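83aa long hypothetical transcriptional regulator asnC (Sulfolobus tokodaii, PDB 2ZBC) probably senses amino acids as a stand-alone ligand-binding (RAM) module of the Lrp/AsnC family, binding isoleucine where its subunits assemble. Local coordinates at residues Asp16-Phe19 against Glu20-Ser24; Glu45-Ser48 against Met49-Lys53. All coordinates share one frame; numbering follows the deposited sequence.

Overall arrangement
Both contacts are local, each within one continuous piece of chain and tied to a helix that packs on the four-stranded antiparallel sheet. Interaction 1 runs along helix 15-22, whereas interaction 2 is the entry into helix 49-60 from the loop after strand 40-45. Their centres lie about 20 Å apart and their nearest atoms about 10 Å, so they do not touch. Each is partly buried. In interaction 1 a greasy face of Val18, Phe19 and Leu22 meets the sheet while charged side chains and two waters line the outer side; interaction 2 has a smaller apolar part, Ala46 against Leu52, and relies on a serine cap.

Interaction 1 of 2, residues Asp16-Phe19 against Glu20-Ser24; sequences DEVF and ERLKS
Phe19 and Lys23, one helical turn apart, meet through ring carbon and aliphatic chain. From CB, Lys23 first runs past the Phe19 carbonyl, its CG 3.3 Å from Phe19 O; CD then comes within 3.7 Å of Phe19 CE2. The bend at chi3 (-43°) turns CE and NZ off the ring, so methylenes lie against the aromatic carbon at a slant while the ammonium stays at the exposed surface. Phe19 CG lies anti to the backbone N (chi1 167°), which lays the ring against Val31 and Val33 of strand 28-34 and leaves CE2 beside the Lys23 chain.

On the buried flank Val18 and Leu22 lie side by side, Val18 CG1 touching Leu22 CD1 at 3.8 Å. Branched aliphatic residues suit this flank because Ile40 lies beneath both. Four backbone bonds, from Asp16 O to Glu20 N through Phe19 O to Lys23 N, carry the helix past them.

The outer side is polar. A water gives hydrogen bonds to Glu17 O and to Glu20 OE1, the latter at 2.6 Å, so the Glu17 carbonyl serves both Arg21 N and solvent. A second water between Glu17 OE1 and Arg21 NH2 makes at best a doubtful bridge; the other oxygen of Glu17 forms a salt bridge with Lys65. The apolar face on the sheet and the charged outer face make helix 15-22 amphipathic, packed on the antiparallel sheet of the Lrp/AsnC ligand-binding domain.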
# COMPACT_ATOMS: atom_id res chain seq x y z
N ASP A 16 16.13 9.41 -14.56
CA ASP A 16 17.52 9.85 -14.79
C ASP A 16 17.65 11.37 -14.76
O ASP A 16 18.67 11.92 -14.25
CB ASP A 16 18.07 9.30 -16.11
CG ASP A 16 18.15 7.78 -16.12
OD1 ASP A 16 17.93 7.11 -15.09
OD2 ASP A 16 18.44 7.16 -17.16
N GLU A 17 16.63 12.05 -15.27
CA GLU A 17 16.64 13.51 -15.40
C GLU A 17 16.50 14.07 -13.99
O GLU A 17 17.21 15.00 -13.61
CB GLU A 17 15.52 14.03 -16.28
CG GLU A 17 15.75 13.80 -17.77
CD GLU A 17 14.53 14.22 -18.57
OE1 GLU A 17 14.14 15.41 -18.53
OE2 GLU A 17 13.98 13.35 -19.23
N VAL A 18 15.62 13.44 -13.20
CA VAL A 18 15.49 13.87 -11.83
C VAL A 18 16.77 13.63 -11.02
O VAL A 18 17.19 14.48 -10.22
CB VAL A 18 14.23 13.24 -11.14
CG1 VAL A 18 14.18 13.63 -9.60
CG2 VAL A 18 12.95 13.66 -11.82
N PHE A 19 17.37 12.48 -11.17
CA PHE A 19 18.63 12.14 -10.48
C PHE A 19 19.71 13.20 -10.80
O PHE A 19 20.36 13.74 -9.90
CB PHE A 19 19.10 10.72 -10.92
CG PHE A 19 20.52 10.38 -10.52
CD1 PHE A 19 20.79 9.64 -9.37
CD2 PHE A 19 21.59 10.80 -11.29
CE1 PHE A 19 22.09 9.36 -9.01
CE2 PHE A 19 22.89 10.51 -10.95
CZ PHE A 19 23.15 9.77 -9.82
N GLU A 20 19.81 13.55 -12.08
CA GLU A 20 20.73 14.60 -12.53
C GLU A 20 20.50 15.96 -11.81
O GLU A 20 21.45 16.59 -11.43
CB GLU A 20 20.64 14.77 -14.05
CG GLU A 20 21.41 15.94 -14.71
CD GLU A 20 21.35 15.88 -16.28
OE1 GLU A 20 20.21 15.77 -16.94
OE2 GLU A 20 22.48 15.91 -16.87
N ARG A 21 19.24 16.37 -11.63
CA ARG A 21 18.92 17.62 -10.93
C ARG A 21 19.37 17.51 -9.50
O ARG A 21 20.06 18.41 -8.96
CB ARG A 21 17.44 17.87 -10.95
CG ARG A 21 16.87 18.19 -12.38
CD ARG A 21 15.37 18.54 -12.41
NE ARG A 21 14.90 18.64 -13.79
CZ ARG A 21 15.04 19.76 -14.50
NH1 ARG A 21 15.54 20.88 -13.95
NH2 ARG A 21 14.62 19.77 -15.72
N LEU A 22 19.03 16.36 -8.88
CA LEU A 22 19.31 16.18 -7.48
C LEU A 22 20.79 16.27 -7.15
O LEU A 22 21.16 16.83 -6.05
CB LEU A 22 18.66 14.93 -6.89
CG LEU A 22 17.15 15.00 -6.76
CD1 LEU A 22 16.60 13.54 -6.66
CD2 LEU A 22 16.63 15.91 -5.64
N LYS A 23 21.64 15.75 -8.02
CA LYS A 23 23.11 15.73 -7.80
C LYS A 23 23.69 17.10 -7.43
O LYS A 23 24.70 17.16 -6.73
CB LYS A 23 23.91 15.35 -9.08
CG LYS A 23 23.66 14.06 -9.65
CD LYS A 23 24.70 13.68 -10.78
CE LYS A 23 25.03 14.81 -11.79
NZ LYS A 23 25.49 14.31 -13.18
N SER A 24 23.09 18.17 -7.94
CA SER A 24 23.67 19.52 -7.88
C SER A 24 23.29 20.26 -6.63
O SER A 24 23.78 21.35 -6.36
CB SER A 24 23.20 20.37 -9.06
OG SER A 24 23.86 19.86 -10.18
O HOH W 1 18.07 16.78 -15.75
O HOH W 2 13.22 16.97 -16.94

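Interaction 2 of 2, residues Glu45-Ser48 against Met49-Lys53; sequences EADS and MDKLK
Ser48 reaches forward with its hydroxyl to the first turn of helix 49-60 and meets the backbone of Lys51. With chi1 at 63°, OG sits between the backbone N and the carbonyl carbon, the position from which it accepts a hydrogen bond from Lys51 N at 3.0 Å. The bond is fairly straight, with 160° at the hydrogen. The same residue also closes the first turn through its main chain, since Ser48 O receives Leu52 N at 2.9 Å. A serine suits this N-cap site because its side chain is short enough to reach an amide that has no earlier helical carbonyl to bond.

The side chain of Lys51 runs alongside this cap. Its CB lies 3.4 Å from Ser48 OG, and CD continues to Asp47 CB at 3.9 Å, so the methylenes lie against the loop before the amine turns off at chi4. The Asp47 carboxylate and the Lys51 amine do not touch: OD2 and NZ are 5.7 Å apart, at most a loose attraction of opposite charges.

Ala46 faces the helix from the inner side. Its CB points at the backbone of Leu52, 3.7 Å from Leu52 N, and reaches Leu52 CB at 4.3 Å; a methyl is small enough to let the loop pass this close. Leu52 and Met49, a selenomethionine, both touch Ile73 of strand 66-75 and Tyr35 of a neighbouring subunit.

Lys53, on the same turn, lines an isoleucine pocket and makes a salt bridge with Asp16 of that neighbour. The chemistry is thus divided: an uncharged hydroxyl satisfies the Lys51 amide at the start of the helix, while Lys53 carries a salt bridge across the subunit boundary.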
# COMPACT_ATOMS: atom_id res chain seq x y z
N GLU A 45 20.28 16.49 4.12
CA GLU A 45 20.74 17.13 5.36
C GLU A 45 20.52 18.62 5.21
O GLU A 45 20.99 19.24 4.24
CB GLU A 45 22.23 16.80 5.56
CG GLU A 45 22.92 17.44 6.80
CD GLU A 45 22.44 16.92 8.15
OE1 GLU A 45 22.03 15.70 8.23
OE2 GLU A 45 22.45 17.76 9.13
N ALA A 46 19.71 19.21 6.08
CA ALA A 46 19.52 20.62 6.02
C ALA A 46 19.85 21.20 7.43
O ALA A 46 19.95 20.48 8.43
CB ALA A 46 18.14 20.99 5.60
N ASP A 47 19.97 22.49 7.44
CA ASP A 47 20.48 23.22 8.60
C ASP A 47 19.40 23.24 9.69
O ASP A 47 19.69 23.31 10.89
CB ASP A 47 20.81 24.66 8.17
CG ASP A 47 22.11 24.78 7.41
OD1 ASP A 47 22.96 23.88 7.35
OD2 ASP A 47 22.34 25.82 6.85
N SER A 48 18.14 23.19 9.29
CA SER A 48 17.03 23.21 10.24
C SER A 48 15.83 22.45 9.69
O SER A 48 15.81 22.17 8.45
CB SER A 48 16.59 24.66 10.41
OG SER A 48 16.12 25.16 9.21
N MSE A 49 14.81 22.28 10.54
CA MSE A 49 13.56 21.60 10.14
C MSE A 49 12.77 22.49 9.13
O MSE A 49 12.29 21.99 8.06
CB MSE A 49 12.72 21.16 11.37
CG MSE A 49 13.19 19.82 12.05
SE MSE A 49 13.16 18.27 11.01
CE MSE A 49 11.20 18.01 10.89
N ASP A 50 12.72 23.80 9.35
CA ASP A 50 12.17 24.71 8.33
C ASP A 50 12.88 24.58 6.95
O ASP A 50 12.23 24.60 5.88
CB ASP A 50 12.29 26.17 8.78
CG ASP A 50 11.22 26.57 9.79
OD1 ASP A 50 10.48 25.68 10.31
OD2 ASP A 50 11.00 27.76 10.10
N LYS A 51 14.21 24.56 6.98
CA LYS A 51 14.94 24.43 5.71
C LYS A 51 14.74 23.05 5.04
O LYS A 51 14.62 23.03 3.85
CB LYS A 51 16.43 24.81 5.83
CG LYS A 51 16.62 26.35 5.94
CD LYS A 51 18.05 26.76 6.36
CE LYS A 51 18.19 28.23 6.81
NZ LYS A 51 18.02 29.29 5.74
N LEU A 52 14.55 21.99 5.84
CA LEU A 52 14.16 20.70 5.33
C LEU A 52 12.79 20.82 4.66
O LEU A 52 12.63 20.35 3.54
CB LEU A 52 14.10 19.64 6.44
CG LEU A 52 13.60 18.25 5.94
CD1 LEU A 52 14.64 17.59 5.15
CD2 LEU A 52 13.20 17.34 7.06
N LYS A 53 11.82 21.40 5.36
CA LYS A 53 10.45 21.53 4.82
C LYS A 53 10.42 22.29 3.51
O LYS A 53 9.81 21.82 2.49
CB LYS A 53 9.49 22.18 5.87
CG LYS A 53 8.13 22.62 5.25
CD LYS A 53 7.27 21.42 4.84
CE LYS A 53 5.88 21.85 4.46
NZ LYS A 53 5.94 22.77 3.31